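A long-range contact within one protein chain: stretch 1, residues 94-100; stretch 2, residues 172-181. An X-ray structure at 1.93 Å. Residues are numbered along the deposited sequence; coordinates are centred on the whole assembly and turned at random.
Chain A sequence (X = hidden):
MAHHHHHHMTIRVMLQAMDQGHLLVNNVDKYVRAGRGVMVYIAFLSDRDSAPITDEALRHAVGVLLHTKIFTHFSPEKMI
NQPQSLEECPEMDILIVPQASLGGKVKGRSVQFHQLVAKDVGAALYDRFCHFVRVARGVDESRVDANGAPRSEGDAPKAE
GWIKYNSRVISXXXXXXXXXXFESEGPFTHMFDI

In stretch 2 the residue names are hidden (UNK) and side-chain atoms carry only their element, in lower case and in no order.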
ATOM      1  N   ILE A  94     -14.772   1.001   4.702  1.00 17.53           N
ATOM      2  CA  ILE A  94     -13.870   0.111   3.967  1.00 16.70           C
ATOM      3  C   ILE A  94     -13.829   0.618   2.528  1.00 15.14           C
ATOM      4  O   ILE A  94     -14.876   0.896   1.914  1.00 15.25           O
ATOM      5  CB  ILE A  94     -14.333  -1.382   4.054  1.00 18.22           C
ATOM      6  CG1 ILE A  94     -14.406  -1.835   5.519  1.00 16.23           C
ATOM      7  CG2 ILE A  94     -13.374  -2.302   3.297  1.00 18.92           C
ATOM      8  CD1 ILE A  94     -15.201  -3.119   5.720  1.00 15.52           C
ATOM      9  N   LEU A  95     -12.614   0.769   2.027  1.00 15.90           N
ATOM     10  CA  LEU A  95     -12.330   1.197   0.672  1.00 15.52           C
ATOM     11  C   LEU A  95     -11.559   0.081  -0.011  1.00 15.77           C
ATOM     12  O   LEU A  95     -10.476  -0.239   0.418  1.00 15.30           O
ATOM     13  CB  LEU A  95     -11.469   2.463   0.698  1.00 14.83           C
ATOM     14  CG  LEU A  95     -11.049   3.008  -0.665  1.00 20.87           C
ATOM     15  CD1 LEU A  95     -12.249   3.293  -1.531  1.00 21.48           C
ATOM     16  CD2 LEU A  95     -10.209   4.277  -0.507  1.00 23.31           C
ATOM     17  N   ILE A  96     -12.135  -0.483  -1.069  1.00 16.29           N
ATOM     18  CA  ILE A  96     -11.606  -1.676  -1.744  1.00 14.46           C
ATOM     19  C   ILE A  96     -11.107  -1.233  -3.099  1.00 15.62           C
ATOM     20  O   ILE A  96     -11.854  -0.596  -3.870  1.00 16.31           O
ATOM     21  CB  ILE A  96     -12.726  -2.755  -1.936  1.00 13.28           C
ATOM     22  CG1 ILE A  96     -13.344  -3.135  -0.593  1.00 15.32           C
ATOM     23  CG2 ILE A  96     -12.169  -3.976  -2.606  1.00 14.12           C
ATOM     24  CD1 ILE A  96     -14.664  -3.862  -0.702  1.00 19.51           C
ATOM     25  N   VAL A  97      -9.850  -1.555  -3.378  1.00 16.33           N
ATOM     26  CA  VAL A  97      -9.232  -1.259  -4.648  1.00 16.44           C
ATOM     27  C   VAL A  97      -8.711  -2.550  -5.304  1.00 17.33           C
ATOM     28  O   VAL A  97      -7.883  -3.259  -4.714  1.00 15.99           O
ATOM     29  CB  VAL A  97      -8.063  -0.289  -4.441  1.00 18.56           C
ATOM     30  CG1 VAL A  97      -7.553   0.240  -5.756  1.00 15.79           C
ATOM     31  CG2 VAL A  97      -8.499   0.847  -3.507  1.00 17.43           C
ATOM     32  N   PRO A  98      -9.141  -2.830  -6.533  1.00 14.87           N
ATOM     33  CA  PRO A  98      -8.610  -3.984  -7.247  1.00 15.96           C
ATOM     34  C   PRO A  98      -7.167  -3.678  -7.637  1.00 15.61           C
ATOM     35  O   PRO A  98      -6.902  -2.632  -8.236  1.00 14.64           O
ATOM     36  CB  PRO A  98      -9.525  -4.106  -8.477  1.00 16.32           C
ATOM     37  CG  PRO A  98     -10.076  -2.727  -8.715  1.00 16.23           C
ATOM     38  CD  PRO A  98     -10.093  -2.055  -7.363  1.00 16.51           C
ATOM     39  N   GLN A  99      -6.251  -4.563  -7.246  1.00 16.50           N
ATOM     40  CA  GLN A  99      -4.832  -4.418  -7.542  1.00 15.31           C
ATOM     41  C   GLN A  99      -4.261  -5.776  -7.897  1.00 13.84           C
ATOM     42  O   GLN A  99      -3.560  -6.371  -7.103  1.00 15.83           O
ATOM     43  CB  GLN A  99      -4.114  -3.839  -6.327  1.00 14.48           C
ATOM     44  CG  GLN A  99      -4.465  -2.393  -6.056  1.00 14.88           C
ATOM     45  CD  GLN A  99      -3.741  -1.456  -6.999  1.00 17.44           C
ATOM     46  OE1 GLN A  99      -2.557  -1.173  -6.784  1.00 16.07           O
ATOM     47  NE2 GLN A  99      -4.430  -1.004  -8.069  1.00 14.02           N
ATOM     48  N   ALA A 100      -4.558  -6.226  -9.116  1.00 14.43           N
ATOM     49  CA  ALA A 100      -4.207  -7.548  -9.598  1.00 15.67           C
ATOM     50  C   ALA A 100      -2.687  -7.707  -9.670  1.00 16.43           C
ATOM     51  O   ALA A 100      -2.173  -8.819  -9.545  1.00 16.41           O
ATOM     52  CB  ALA A 100      -4.841  -7.779 -10.964  1.00 16.18           C
ATOM     53  N   UNK A 172     -13.540   0.303  -6.032  1.00 15.30           N
ATOM     54  CA  UNK A 172     -13.111   0.746  -7.337  1.00 14.10           C
ATOM     55  C   UNK A 172     -13.885   0.112  -8.465  1.00 14.12           C
ATOM     56  O   UNK A 172     -14.505  -0.940  -8.319  1.00 15.44           O
ATOM     57  N   UNK A 173     -13.897   0.802  -9.593  1.00 18.16           N
ATOM     58  CA  UNK A 173     -14.484   0.282 -10.824  1.00 16.47           C
ATOM     59  C   UNK A 173     -13.473  -0.685 -11.397  1.00 16.03           C
ATOM     60  O   UNK A 173     -12.330  -0.284 -11.672  1.00 13.87           O
ATOM     61  c   UNK A 173     -15.470   1.042 -13.061  1.00 21.89           C
ATOM     62  c   UNK A 173     -14.741   1.472 -11.771  1.00 17.73           C
ATOM     63  o   UNK A 173     -15.647   2.392 -11.133  1.00 15.22           O
ATOM     64  N   UNK A 174     -13.860  -1.953 -11.518  1.00 13.64           N
ATOM     65  CA  UNK A 174     -12.971  -2.972 -12.033  1.00 15.01           C
ATOM     66  C   UNK A 174     -12.491  -2.622 -13.438  1.00 16.66           C
ATOM     67  O   UNK A 174     -13.295  -2.243 -14.297  1.00 16.92           O
ATOM     68  c   UNK A 174     -12.721  -5.478 -12.301  1.00 21.00           C
ATOM     69  c   UNK A 174     -10.907  -7.565 -12.653  1.00 23.88           C
ATOM     70  c   UNK A 174     -12.598  -6.098 -13.535  1.00 27.28           C
ATOM     71  c   UNK A 174     -11.694  -7.139 -13.714  1.00 27.10           C
ATOM     72  c   UNK A 174     -13.675  -4.326 -12.102  1.00 16.98           C
ATOM     73  c   UNK A 174     -11.014  -6.940 -11.421  1.00 27.57           C
ATOM     74  c   UNK A 174     -11.909  -5.893 -11.259  1.00 24.41           C
ATOM     75  N   UNK A 175     -11.189  -2.773 -13.670  1.00 18.72           N
ATOM     76  CA  UNK A 175     -10.594  -2.539 -14.982  1.00 17.55           C
ATOM     77  C   UNK A 175     -10.237  -1.079 -15.201  1.00 19.28           C
ATOM     78  O   UNK A 175      -9.607  -0.769 -16.195  1.00 21.24           O
ATOM     79  N   UNK A 176     -10.642  -0.177 -14.296  1.00 17.63           N
ATOM     80  CA  UNK A 176     -10.275   1.235 -14.415  1.00 14.82           C
ATOM     81  C   UNK A 176      -8.910   1.512 -13.789  1.00 15.34           C
ATOM     82  O   UNK A 176      -8.359   0.698 -13.056  1.00 16.18           O
ATOM     83  n   UNK A 176     -13.233   3.578 -14.448  1.00 16.25           N
ATOM     84  o   UNK A 176     -12.698   1.811 -15.738  1.00 18.41           O
ATOM     85  c   UNK A 176     -12.483   2.512 -14.749  1.00 16.19           C
ATOM     86  c   UNK A 176     -11.343   2.180 -13.791  1.00 17.33           C
ATOM     87  N   UNK A 177      -8.367   2.682 -14.113  1.00 16.59           N
ATOM     88  CA  UNK A 177      -7.177   3.223 -13.462  1.00 16.72           C
ATOM     89  C   UNK A 177      -7.592   3.747 -12.090  1.00 16.07           C
ATOM     90  O   UNK A 177      -8.505   4.552 -11.990  1.00 18.85           O
ATOM     91  c   UNK A 177      -6.589   4.349 -14.315  1.00 17.99           C
ATOM     92  c   UNK A 177      -5.895   8.105 -14.493  1.00 24.06           C
ATOM     93  n   UNK A 177      -6.698   9.003 -15.035  1.00 24.98           N
ATOM     94  n   UNK A 177      -5.471   8.298 -13.247  1.00 23.99           N
ATOM     95  n   UNK A 177      -5.507   7.042 -15.211  1.00 24.95           N
ATOM     96  c   UNK A 177      -5.374   5.061 -13.724  1.00 18.33           C
ATOM     97  c   UNK A 177      -4.643   5.961 -14.731  1.00 19.58           C
ATOM     98  N   UNK A 178      -6.911   3.286 -11.049  1.00 14.91           N
ATOM     99  CA  UNK A 178      -7.328   3.518  -9.657  1.00 16.94           C
ATOM    100  C   UNK A 178      -6.601   4.748  -9.069  1.00 15.03           C
ATOM    101  O   UNK A 178      -5.777   4.655  -8.124  1.00 17.37           O
ATOM    102  n   UNK A 178      -9.716   0.563 -10.609  1.00 16.86           N
ATOM    103  c   UNK A 178      -7.666   0.965  -9.396  1.00 17.40           C
ATOM    104  c   UNK A 178      -9.181   0.999  -9.475  1.00 19.31           C
ATOM    105  c   UNK A 178      -7.073   2.260  -8.824  1.00 16.83           C
ATOM    106  o   UNK A 178      -9.861   1.441  -8.532  1.00 14.82           O
ATOM    107  N   UNK A 179      -6.899   5.909  -9.650  1.00 15.53           N
ATOM    108  CA  UNK A 179      -6.426   7.167  -9.103  1.00 16.96           C
ATOM    109  C   UNK A 179      -6.803   7.279  -7.626  1.00 16.29           C
ATOM    110  O   UNK A 179      -7.929   6.998  -7.239  1.00 17.82           O
ATOM    111  N   UNK A 180      -5.859   7.715  -6.809  1.00 16.38           N
ATOM    112  CA  UNK A 180      -5.982   7.611  -5.360  1.00 17.15           C
ATOM    113  C   UNK A 180      -5.409   8.824  -4.630  1.00 14.89           C
ATOM    114  O   UNK A 180      -4.324   9.308  -4.961  1.00 15.58           O
ATOM    115  c   UNK A 180      -4.335   4.938  -3.007  1.00 23.17           C
ATOM    116  c   UNK A 180      -5.278   6.080  -3.362  1.00 17.94           C
ATOM    117  c   UNK A 180      -5.246   6.349  -4.874  1.00 15.10           C
ATOM    118  c   UNK A 180      -6.696   5.779  -2.870  1.00 19.64           C
ATOM    119  N   UNK A 181      -6.145   9.297  -3.625  1.00 15.63           N
ATOM    120  CA  UNK A 181      -5.578  10.131  -2.576  1.00 18.82           C
ATOM    121  C   UNK A 181      -5.866   9.445  -1.243  1.00 19.34           C
ATOM    122  O   UNK A 181      -7.007   9.094  -0.945  1.00 16.19           O
ATOM    123  c   UNK A 181      -8.550  14.678  -5.044  1.00 52.99           C
ATOM    124  n   UNK A 181      -7.354  14.081  -5.131  1.00 49.99           N
ATOM    125  c   UNK A 181      -6.171  11.549  -2.616  1.00 22.37           C
ATOM    126  n   UNK A 181      -9.223  14.953  -6.153  1.00 55.23           N
ATOM    127  c   UNK A 181      -6.491  13.721  -3.995  1.00 42.53           C
ATOM    128  n   UNK A 181      -9.082  15.014  -3.869  1.00 54.02           N
ATOM    129  c   UNK A 181      -6.099  12.233  -3.996  1.00 30.10           C
TER

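Position 172 has backbone atoms alone. Its N donates a hydrogen bond to Ile-96 O at 2.9 Å, and its CA lies 4.1 Å from Pro-98 CD. An ideal CB here would stand 2.9 Å from Pro-98 CD, a clash, so the space is already taken: Gly-172.

Position 173 carries one carbon bearing an oxygen and a second carbon, the beta-branched pattern of Thr-173. Its CA-to-CB bond points away from stretch 1; its backbone serves instead, with O 4.4 Å from Pro-98 CG.

At position 174 one carbon leads to a ring of six carbons with no heteroatom, and one ring carbon comes within 4.1 Å of Pro-98 CB. This is Phe-174, that carbon being CD1, and the ring meets the proline obliquely.

Position 175 again has no side chain. Its phi of 86° by itself favours glycine, and it fills the third place of a type II turn running from 173 to 176: Gly-175.

Position 176 shows two carbons, the second holding one oxygen and one nitrogen, a short amide: Asn-176. It does not touch stretch 1, but its N closes the turn on Thr-173 O at 3.1 Å.

Position 177 extends through three carbons and a nitrogen to a carbon with two more nitrogens, a guanidinium. The CA-to-CB bond of Arg-177 points away from stretch 1, and the residue is exposed.

Position 178 has three carbons, the last carrying oxygen and nitrogen. Its CB packs 3.7 Å from Val-97 CG1. This is Gln-178, whose OE1 lies 3.7 Å from Pro-98 CD and whose CG is 4.0 Å from Gln-99 NE2.

Position 179 has no side-chain atoms and no contact with stretch 1: Gly-179.

Position 180 has four carbons forked at the second, and one terminal carbon lies against Leu-95. This is Leu-180, whose CD1 is 4.5 Å from Leu-95 CD2.

Position 181 repeats the guanidinium pattern, and Arg-181 lies out of reach.

The contact combines one backbone tie with a folded loop. The bond from Gly-172 N to Ile-96 O joins loop to strand, and Pro-98 packs against Gly-172, Phe-174 and Gln-178. Gln-178 also braces its own loop: with chi1 and chi2 both m, its NE2 donates to Thr-173 O at 2.9 Å and to Asn-176 O at 2.8 Å, while its CB and CG each lie 3.7 Å from Val-97 CG1. The rule for a designer is to match a bare backbone to the tight spot and let a folded amide hold the turn.

Stretch 2, residues 172-181: GTFGNRQGLR
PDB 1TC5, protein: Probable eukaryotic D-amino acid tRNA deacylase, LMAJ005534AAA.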